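Local coordinates for protein serine protease inhibitor (Thermoanaerobacter tengcongensis, PDB 2PEF) that probably inhibits serine-type endopeptidases, as a member of the serpin family, and is captured here in its latent state, at residues 308-313 / 329-334; 31-36 / 270-275; 196-201 / 260-265. All blocks are in the same frame, centred on the assembly; numbering follows the deposited sequence.

How the interactions relate
Along the chain interaction 3 comes within the long span between the two segments of interaction 2, and interaction 1 follows both. Strand 255-273 runs through the fold: its earlier part pairs with strand 191-201 in interaction 3, while its last residues pack on segment 31-36 in interaction 2 and are hydrogen-bonded to strand 310-318 of interaction 1. Interactions 1 and 2 touch, with centres 10 Å apart, whereas the centre of interaction 3 lies 36 Å from that of interaction 1, on the opposite side of the chain's centre. Interaction 2 lies near that centre. Strand 322-331, consistent with an inserted reactive centre loop, lies between strands 158-169 and 310-318 of the main sheet.

Interaction 1: 308-313 / 329-334; sequences SEVLHK and TSVDIT
Val310, Leu311 and His312 pair antiparallel with Val331, Ser330 and Thr329 in a beta hairpin of the main serpin sheet. Strand 322-331 is, by family topology, probably the inserted part of the reactive centre loop, as expected for the latent state. Leu311 and Ser330 form the hydrogen-bonded pair, Ser330 N reaching Leu311 O at 2.9 Å and Leu311 N returning to Ser330 O. Their side chains share one face, Leu311 CB lying 3.5 Å from Ser330 OG. On the other face Val310 CG2 meets Val331 CG2 at 4.5 Å, beta-branched residues suiting an extended strand, and the CD2 edge of the His312 ring is turned towards Thr329, which is modelled in two conformers. His312 NE2 makes a weak hydrogen bond to Ser34 O, which ties this face to the start of helix 35-46.

Past Val331 the strand ends at Asp332, whose positive phi (84°) turns the chain. Asp332 N still bonds Glu309 O at 2.9 Å, and its carboxylate swings back to Ser308. There OD2 takes Ser308 OG on its anti lone pair at 2.8 Å, and Ser308 N from above the carboxylate plane at 3.0 Å. An alanine in place of Asp332 would probably leave Ser308 N and OG without this shared acceptor and let the Ser308 hydroxyl turn. The methyl of Thr334 faces the carboxylate of Glu309, an acid salt-bridged to Lys273. Ser308 OG, held between its backbone N and carbonyl carbon (chi1 55°), also accepts a hydrogen bond from a water that contacts Thr334 OG1, 2.7 Å from Ser308 OG to the water oxygen.

Interaction 2: 31-36 / 270-275; sequences SLISPL and YTIKMN
Ser31 sits over one face of the Tyr270 ring, where the short strand 32-33, paired with strand 362-372, packs on the end of strand 255-273, itself hydrogen-bonded to strand 310-318 of the main serpin sheet. No hydrogen bond crosses between the two segments, and the contact rests on shape. Tyr270 points its CB toward segment 31-36, and CG, anti to the backbone N (chi1 -168°), continues that way. Ser31 CA stands 3.7 Å from the ring centroid and almost on the ring normal, a CH-pi contact over the middle of the face; serine, with a single short hydroxymethyl group, leaves its CA room to come down on the ring, its CB near CZ and CE2. The hydroxyls of the pair look elsewhere for bonds: Tyr270 OH binds Ser24 O, and Ser31 OG takes Asp26 N.

At the ring's edge, near its plane, Leu32 O comes 3.3 Å from Tyr270 CD2, while this same carbonyl is hydrogen-bonded by Thr314 OG1. Further along, branched and flexible apolar groups replace the aromatic. One methyl of Ile33 serves two partners, for it faces both Ile272 CG2 and the end of the Met274 chain. That chain is extended (chi2 175°, chi3 166°), and its long reach brings Met274 CE to 4.2 Å from Ile33 CG2.

Interaction 3: 196-201 / 260-265; sequences FMNSEE and RASLPK
Met197 and Leu263, like Ser199 and Ala261, form the hydrogen-bonded pairs of an antiparallel beta ladder in the serpin fold, between strands 191-201 and 255-273. Backbone bonds carry it first. Met197 N approaches Leu263 O from above the carbonyl plane at 2.7 Å, with a bent N-H...O angle of 144°, while Ser199 and Ala261 exchange straighter bonds, Ala261 N lying 2.8 Å from Ser199 O. Between them, Ser262 and Asn198 sit in a non-hydrogen-bonded pair, where Ser262 CA directs a CA-H...O contact at Met197 O.

Aromatic and apolar packing comes next. Pro264 CB lies over one face of the Phe196 ring, offset toward the rim, a CH-pi contact 3.7 Å from the centroid. Proline suits this pair, which asks no N-H of it, and Ser262 OG meets the ring at its CD2 edge. On the other face of the ladder the Met197 chain crosses Lys265 at about a right angle, with Met197 SD, placed by an extended chi2 (-174°), 3.6 Å from Lys265 CG.

Polar side chains complete the set. Ser199 OG donates to the anti lone pair of Glu201 OE2 at 2.7 Å, and the same carboxylate oxygen is salt-bridged to Lys215. Ala261, whose small methyl shares that face with Ser199, lies with CB 3.6 Å from Ser199 OG and also touches Glu201 CG. Asn198 OD1 is bound by His180 NE2. The four backbone bonds thus fix the strand pairing; around them Glu200 and Arg260, both touched by crystal neighbours, meet through a water, and Lys265 is salt-bridged back to Glu195 of the partner strand and to Glu320.

Interaction 1: 308-313 / 329-334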
loop_
_atom_site.group_PDB
_atom_site.type_symbol
_atom_site.label_atom_id
_atom_site.label_comp_id
_atom_site.label_asym_id
_atom_site.label_seq_id
_atom_site.Cartn_x
_atom_site.Cartn_y
_atom_site.Cartn_z
ATOM N N SER A 308 -17.034 -5.858 7.428
ATOM C CA SER A 308 -16.560 -6.641 8.562
ATOM C C SER A 308 -15.101 -6.310 8.850
ATOM O O SER A 308 -14.763 -5.862 9.947
ATOM C CB SER A 308 -16.735 -8.138 8.299
ATOM O OG SER A 308 -16.104 -8.518 7.089
ATOM N N GLU A 309 -14.242 -6.524 7.857
ATOM C CA GLU A 309 -12.818 -6.236 7.997
ATOM C C GLU A 309 -12.227 -5.652 6.726
ATOM O O GLU A 309 -12.622 -6.020 5.615
ATOM C CB GLU A 309 -12.037 -7.495 8.391
ATOM C CG GLU A 309 -12.303 -8.004 9.809
ATOM C CD GLU A 309 -11.271 -9.017 10.281
ATOM O OE1 GLU A 309 -10.356 -9.359 9.498
ATOM O OE2 GLU A 309 -11.378 -9.471 11.441
ATOM N N VAL A 310 -11.283 -4.734 6.903
ATOM C CA VAL A 310 -10.422 -4.292 5.815
ATOM C C VAL A 310 -9.040 -4.866 6.113
ATOM O O VAL A 310 -8.415 -4.516 7.121
ATOM C CB VAL A 310 -10.381 -2.749 5.692
ATOM C CG1 VAL A 310 -9.406 -2.320 4.598
ATOM C CG2 VAL A 310 -11.772 -2.199 5.398
ATOM N N LEU A 311 -8.588 -5.771 5.250
ATOM C CA LEU A 311 -7.323 -6.473 5.449
ATOM C C LEU A 311 -6.304 -6.055 4.397
ATOM O O LEU A 311 -6.639 -5.907 3.224
ATOM C CB LEU A 311 -7.542 -7.988 5.412
ATOM C CG LEU A 311 -6.401 -8.933 5.817
ATOM C CD1 LEU A 311 -6.099 -8.844 7.309
ATOM C CD2 LEU A 311 -6.737 -10.368 5.425
ATOM N N HIS A 312 -5.062 -5.878 4.840
ATOM C CA HIS A 312 -3.963 -5.445 3.994
ATOM C C HIS A 312 -2.814 -6.437 4.140
ATOM O O HIS A 312 -2.401 -6.734 5.256
ATOM C CB HIS A 312 -3.507 -4.045 4.425
ATOM C CG HIS A 312 -2.771 -3.290 3.363
ATOM N ND1 HIS A 312 -1.459 -2.891 3.495
ATOM C CD2 HIS A 312 -3.175 -2.850 2.151
ATOM C CE1 HIS A 312 -1.090 -2.239 2.406
ATOM N NE2 HIS A 312 -2.112 -2.202 1.575
ATOM N N LYS A 313 -2.322 -6.954 3.015
ATOM C CA LYS A 313 -1.171 -7.861 2.993
ATOM C C LYS A 313 -0.136 -7.306 2.038
ATOM O O LYS A 313 -0.465 -6.921 0.916
ATOM C CB LYS A 313 -1.569 -9.264 2.528
ATOM C CG LYS A 313 -2.349 -10.089 3.530
ATOM C CD LYS A 313 -2.405 -11.570 3.124
ATOM C CE LYS A 313 -1.030 -12.235 3.158
ATOM N NZ LYS A 313 -1.119 -13.724 3.086
ATOM N N THR A 329 -5.306 -5.416 -0.869
ATOM C CA THR A 329 -6.272 -4.894 0.091
ATOM C C THR A 329 -7.628 -5.532 -0.192
ATOM O O THR A 329 -8.120 -5.485 -1.314
ATOM C CB THR A 329 -6.390 -3.357 0.028
ATOM O OG1 THR A 329 -5.083 -2.771 0.031
ATOM C CG2 THR A 329 -7.188 -2.833 1.223
ATOM N N SER A 330 -8.211 -6.143 0.833
ATOM C CA SER A 330 -9.526 -6.754 0.693
ATOM C C SER A 330 -10.544 -6.089 1.614
ATOM O O SER A 330 -10.206 -5.601 2.699
ATOM C CB SER A 330 -9.464 -8.265 0.943
ATOM O OG SER A 330 -8.983 -8.540 2.243
ATOM N N VAL A 331 -11.794 -6.059 1.156
ATOM C CA VAL A 331 -12.903 -5.524 1.935
ATOM C C VAL A 331 -13.949 -6.624 2.113
ATOM O O VAL A 331 -14.396 -7.231 1.134
ATOM C CB VAL A 331 -13.524 -4.279 1.246
ATOM C CG1 VAL A 331 -14.754 -3.783 2.007
ATOM C CG2 VAL A 331 -12.489 -3.167 1.109
ATOM N N ASP A 332 -14.310 -6.874 3.374
ATOM C CA ASP A 332 -15.285 -7.905 3.791
ATOM C C ASP A 332 -14.753 -9.344 3.951
ATOM O O ASP A 332 -15.530 -10.261 4.237
ATOM C CB ASP A 332 -16.581 -7.868 2.960
ATOM C CG ASP A 332 -17.784 -7.404 3.768
ATOM O OD1 ASP A 332 -18.800 -7.019 3.147
ATOM O OD2 ASP A 332 -17.725 -7.435 5.018
ATOM N N ILE A 333 -13.450 -9.538 3.763
ATOM C CA ILE A 333 -12.821 -10.821 4.078
ATOM C C ILE A 333 -12.329 -10.788 5.527
ATOM O O ILE A 333 -11.465 -9.981 5.880
ATOM C CB ILE A 333 -11.653 -11.179 3.112
ATOM C CG1 ILE A 333 -12.183 -11.463 1.702
ATOM C CG2 ILE A 333 -10.876 -12.394 3.631
ATOM C CD1 ILE A 333 -11.103 -11.621 0.633
ATOM N N THR A 334 -12.897 -11.659 6.359
ATOM C CA THR A 334 -12.464 -11.793 7.749
ATOM C C THR A 334 -11.425 -12.908 7.847
ATOM O O THR A 334 -11.733 -14.080 7.616
ATOM C CB THR A 334 -13.652 -12.088 8.702
ATOM O OG1 THR A 334 -14.662 -11.083 8.547
ATOM C CG2 THR A 334 -13.193 -12.116 10.156
HETATM O O HOH W 1 -16.494 -11.166 6.579
HETATM O O HOH W 2 -10.944 -7.986 4.096
#

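Interaction 2: 31-36 / 270-275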
loop_
_atom_site.group_PDB
_atom_site.type_symbol
_atom_site.label_atom_id
_atom_site.label_comp_id
_atom_site.label_asym_id
_atom_site.label_seq_id
_atom_site.Cartn_x
_atom_site.Cartn_y
_atom_site.Cartn_z
ATOM N N SER A 31 7.192 -3.067 9.228
ATOM C CA SER A 31 5.904 -2.719 8.652
ATOM C C SER A 31 6.039 -2.383 7.171
ATOM O O SER A 31 7.102 -1.944 6.715
ATOM C CB SER A 31 5.297 -1.539 9.412
ATOM O OG SER A 31 5.197 -1.840 10.793
ATOM N N LEU A 32 4.967 -2.607 6.419
ATOM C CA LEU A 32 4.921 -2.228 5.007
ATOM C C LEU A 32 3.483 -2.078 4.572
ATOM O O LEU A 32 2.689 -3.005 4.716
ATOM C CB LEU A 32 5.599 -3.274 4.127
ATOM C CG LEU A 32 5.574 -3.021 2.613
ATOM C CD1 LEU A 32 6.453 -1.831 2.211
ATOM C CD2 LEU A 32 6.000 -4.264 1.868
ATOM N N ILE A 33 3.147 -0.910 4.043
ATOM C CA ILE A 33 1.821 -0.717 3.472
ATOM C C ILE A 33 1.921 -0.101 2.086
ATOM O O ILE A 33 2.908 0.565 1.761
ATOM C CB ILE A 33 0.874 0.120 4.380
ATOM C CG1 ILE A 33 1.325 1.579 4.472
ATOM C CG2 ILE A 33 0.721 -0.529 5.770
ATOM C CD1 ILE A 33 0.189 2.535 4.787
ATOM N N SER A 34 0.908 -0.369 1.268
ATOM C CA SER A 34 0.710 0.348 0.020
ATOM C C SER A 34 -0.520 1.225 0.145
ATOM O O SER A 34 -1.651 0.723 0.094
ATOM C CB SER A 34 0.537 -0.611 -1.155
ATOM O OG SER A 34 0.200 0.096 -2.329
ATOM N N PRO A 35 -0.311 2.539 0.326
ATOM C CA PRO A 35 -1.439 3.463 0.392
ATOM C C PRO A 35 -2.272 3.421 -0.887
ATOM O O PRO A 35 -3.495 3.515 -0.816
ATOM C CB PRO A 35 -0.764 4.824 0.570
ATOM C CG PRO A 35 0.566 4.514 1.159
ATOM C CD PRO A 35 0.977 3.234 0.516
ATOM N N LEU A 36 -1.613 3.258 -2.034
ATOM C CA LEU A 36 -2.300 3.155 -3.321
ATOM C C LEU A 36 -3.301 2.001 -3.323
ATOM O O LEU A 36 -4.457 2.185 -3.684
ATOM C CB LEU A 36 -1.305 2.984 -4.474
ATOM C CG LEU A 36 -1.890 2.844 -5.886
ATOM C CD1 LEU A 36 -2.734 4.061 -6.287
ATOM C CD2 LEU A 36 -0.772 2.599 -6.889
ATOM N N TYR A 270 4.017 -8.492 5.517
ATOM C CA TYR A 270 3.272 -7.786 6.561
ATOM C C TYR A 270 1.777 -7.910 6.329
ATOM O O TYR A 270 1.299 -7.820 5.197
ATOM C CB TYR A 270 3.675 -6.307 6.600
ATOM C CG TYR A 270 3.207 -5.523 7.814
ATOM C CD1 TYR A 270 3.611 -5.877 9.104
ATOM C CD2 TYR A 270 2.397 -4.397 7.667
ATOM C CE1 TYR A 270 3.203 -5.143 10.212
ATOM C CE2 TYR A 270 1.983 -3.654 8.773
ATOM C CZ TYR A 270 2.389 -4.036 10.040
ATOM O OH TYR A 270 1.986 -3.306 11.136
ATOM N N THR A 271 1.049 -8.122 7.421
ATOM C CA THR A 271 -0.400 -8.200 7.375
ATOM C C THR A 271 -0.993 -7.328 8.480
ATOM O O THR A 271 -0.587 -7.416 9.632
ATOM C CB THR A 271 -0.881 -9.665 7.484
ATOM O OG1 THR A 271 -0.314 -10.423 6.405
ATOM C CG2 THR A 271 -2.400 -9.754 7.406
ATOM N N ILE A 272 -1.947 -6.477 8.108
ATOM C CA ILE A 272 -2.586 -5.593 9.078
ATOM C C ILE A 272 -4.086 -5.414 8.815
ATOM O O ILE A 272 -4.516 -5.300 7.667
ATOM C CB ILE A 272 -1.851 -4.219 9.179
ATOM C CG1 ILE A 272 -2.352 -3.414 10.382
ATOM C CG2 ILE A 272 -1.940 -3.419 7.864
ATOM C CD1 ILE A 272 -1.345 -2.409 10.912
ATOM N N LYS A 273 -4.864 -5.416 9.895
ATOM C CA LYS A 273 -6.282 -5.080 9.843
ATOM C C LYS A 273 -6.409 -3.566 9.981
ATOM O O LYS A 273 -5.879 -2.975 10.927
ATOM C CB LYS A 273 -7.028 -5.805 10.963
ATOM C CG LYS A 273 -8.539 -5.618 10.960
ATOM C CD LYS A 273 -9.181 -6.494 12.021
ATOM C CE LYS A 273 -10.584 -6.025 12.350
ATOM N NZ LYS A 273 -11.283 -6.953 13.282
ATOM N N MET A 274 -7.092 -2.939 9.025
ATOM C CA MET A 274 -7.127 -1.477 8.942
ATOM C C MET A 274 -8.364 -0.808 9.556
ATOM O O MET A 274 -8.494 0.414 9.507
ATOM C CB MET A 274 -6.933 -1.031 7.488
ATOM C CG MET A 274 -5.476 -1.041 7.059
ATOM S SD MET A 274 -5.253 -0.654 5.320
ATOM C CE MET A 274 -3.494 -0.337 5.307
ATOM N N ASN A 275 -9.250 -1.607 10.146
ATOM C CA ASN A 275 -10.494 -1.097 10.729
ATOM C C ASN A 275 -10.313 0.116 11.645
ATOM O O ASN A 275 -10.905 1.168 11.400
ATOM C CB ASN A 275 -11.235 -2.206 11.478
ATOM C CG ASN A 275 -11.841 -3.236 10.548
ATOM O OD1 ASN A 275 -11.241 -3.614 9.537
ATOM N ND2 ASN A 275 -13.034 -3.704 10.892
#

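Interaction 3: 196-201 / 260-265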
loop_
_atom_site.group_PDB
_atom_site.type_symbol
_atom_site.label_atom_id
_atom_site.label_comp_id
_atom_site.label_asym_id
_atom_site.label_seq_id
_atom_site.Cartn_x
_atom_site.Cartn_y
_atom_site.Cartn_z
ATOM N N PHE A 196 25.097 -6.084 2.749
ATOM C CA PHE A 196 24.822 -4.664 2.615
ATOM C C PHE A 196 25.342 -4.166 1.276
ATOM O O PHE A 196 26.363 -4.637 0.777
ATOM C CB PHE A 196 25.447 -3.882 3.768
ATOM C CG PHE A 196 24.582 -3.818 4.993
ATOM C CD1 PHE A 196 24.433 -4.930 5.818
ATOM C CD2 PHE A 196 23.915 -2.646 5.320
ATOM C CE1 PHE A 196 23.629 -4.870 6.958
ATOM C CE2 PHE A 196 23.105 -2.574 6.464
ATOM C CZ PHE A 196 22.966 -3.689 7.281
ATOM N N MET A 197 24.620 -3.222 0.691
ATOM C CA MET A 197 24.879 -2.813 -0.681
ATOM C C MET A 197 25.286 -1.342 -0.737
ATOM O O MET A 197 24.523 -0.460 -0.331
ATOM C CB MET A 197 23.649 -3.079 -1.554
ATOM C CG MET A 197 23.055 -4.487 -1.413
ATOM S SD MET A 197 21.712 -4.842 -2.566
ATOM C CE MET A 197 20.427 -3.730 -1.993
ATOM N N ASN A 198 26.495 -1.102 -1.239
ATOM C CA ASN A 198 27.092 0.232 -1.307
ATOM C C ASN A 198 26.855 0.890 -2.651
ATOM O O ASN A 198 27.024 0.259 -3.700
ATOM C CB ASN A 198 28.605 0.151 -1.092
ATOM C CG ASN A 198 28.988 -0.242 0.320
ATOM O OD1 ASN A 198 28.205 -0.112 1.258
ATOM N ND2 ASN A 198 30.222 -0.716 0.476
ATOM N N SER A 199 26.487 2.167 -2.612
ATOM C CA SER A 199 26.313 2.957 -3.825
ATOM C C SER A 199 26.662 4.422 -3.605
ATOM O O SER A 199 26.786 4.889 -2.468
ATOM C CB SER A 199 24.872 2.851 -4.326
ATOM O OG SER A 199 23.974 3.365 -3.359
ATOM N N GLU A 200 26.832 5.139 -4.712
ATOM C CA GLU A 200 26.883 6.587 -4.681
ATOM C C GLU A 200 25.539 7.101 -5.141
ATOM O O GLU A 200 25.072 6.758 -6.230
ATOM C CB GLU A 200 27.965 7.122 -5.609
ATOM C CG GLU A 200 29.368 6.944 -5.092
ATOM C CD GLU A 200 30.410 7.274 -6.135
ATOM O OE1 GLU A 200 30.053 7.855 -7.188
ATOM O OE2 GLU A 200 31.589 6.951 -5.896
ATOM N N GLU A 201 24.911 7.914 -4.304
ATOM C CA GLU A 201 23.637 8.521 -4.672
ATOM C C GLU A 201 23.782 10.029 -4.783
ATOM O O GLU A 201 24.762 10.599 -4.301
ATOM C CB GLU A 201 22.531 8.117 -3.691
ATOM C CG GLU A 201 22.299 6.604 -3.592
ATOM C CD GLU A 201 22.021 5.921 -4.931
ATOM O OE1 GLU A 201 21.513 6.567 -5.882
ATOM O OE2 GLU A 201 22.315 4.712 -5.020
ATOM N N ARG A 260 27.502 8.733 0.009
ATOM C CA ARG A 260 27.914 7.344 0.098
ATOM C C ARG A 260 26.814 6.591 0.839
ATOM O O ARG A 260 26.649 6.751 2.053
ATOM C CB ARG A 260 29.258 7.226 0.820
ATOM C CG ARG A 260 29.798 5.820 0.862
ATOM C CD ARG A 260 31.274 5.778 1.219
ATOM N NE ARG A 260 31.818 4.470 0.875
ATOM C CZ ARG A 260 32.333 4.160 -0.310
ATOM N NH1 ARG A 260 32.406 5.071 -1.278
ATOM N NH2 ARG A 260 32.778 2.933 -0.530
ATOM N N ALA A 261 26.060 5.786 0.094
ATOM C CA ALA A 261 24.871 5.117 0.627
ATOM C C ALA A 261 25.101 3.635 0.874
ATOM O O ALA A 261 25.864 2.985 0.159
ATOM C CB ALA A 261 23.691 5.313 -0.313
ATOM N N SER A 262 24.438 3.117 1.901
ATOM C CA SER A 262 24.483 1.700 2.226
ATOM C C SER A 262 23.074 1.209 2.531
ATOM O O SER A 262 22.378 1.776 3.376
ATOM C CB SER A 262 25.423 1.448 3.405
ATOM O OG SER A 262 25.290 0.126 3.897
ATOM N N LEU A 263 22.674 0.151 1.832
ATOM C CA LEU A 263 21.341 -0.415 1.966
ATOM C C LEU A 263 21.439 -1.925 2.155
ATOM O O LEU A 263 22.070 -2.614 1.355
ATOM C CB LEU A 263 20.505 -0.095 0.722
ATOM C CG LEU A 263 19.033 -0.513 0.692
ATOM C CD1 LEU A 263 18.228 0.260 1.737
ATOM C CD2 LEU A 263 18.457 -0.290 -0.699
ATOM N N PRO A 264 20.823 -2.456 3.230
ATOM C CA PRO A 264 20.877 -3.912 3.336
ATOM C C PRO A 264 19.931 -4.560 2.339
ATOM O O PRO A 264 18.904 -3.975 1.989
ATOM C CB PRO A 264 20.354 -4.181 4.751
ATOM C CG PRO A 264 19.444 -3.019 5.035
ATOM C CD PRO A 264 20.090 -1.843 4.355
ATOM N N LYS A 265 20.266 -5.764 1.888
ATOM C CA LYS A 265 19.271 -6.597 1.226
ATOM C C LYS A 265 18.232 -6.946 2.285
ATOM O O LYS A 265 18.584 -7.295 3.420
ATOM C CB LYS A 265 19.906 -7.865 0.669
ATOM C CG LYS A 265 20.910 -7.613 -0.437
ATOM C CD LYS A 265 21.289 -8.903 -1.150
ATOM C CE LYS A 265 22.435 -8.670 -2.121
ATOM N NZ LYS A 265 22.920 -9.945 -2.729
HETATM O O HOH W 3 32.188 4.751 -4.371
#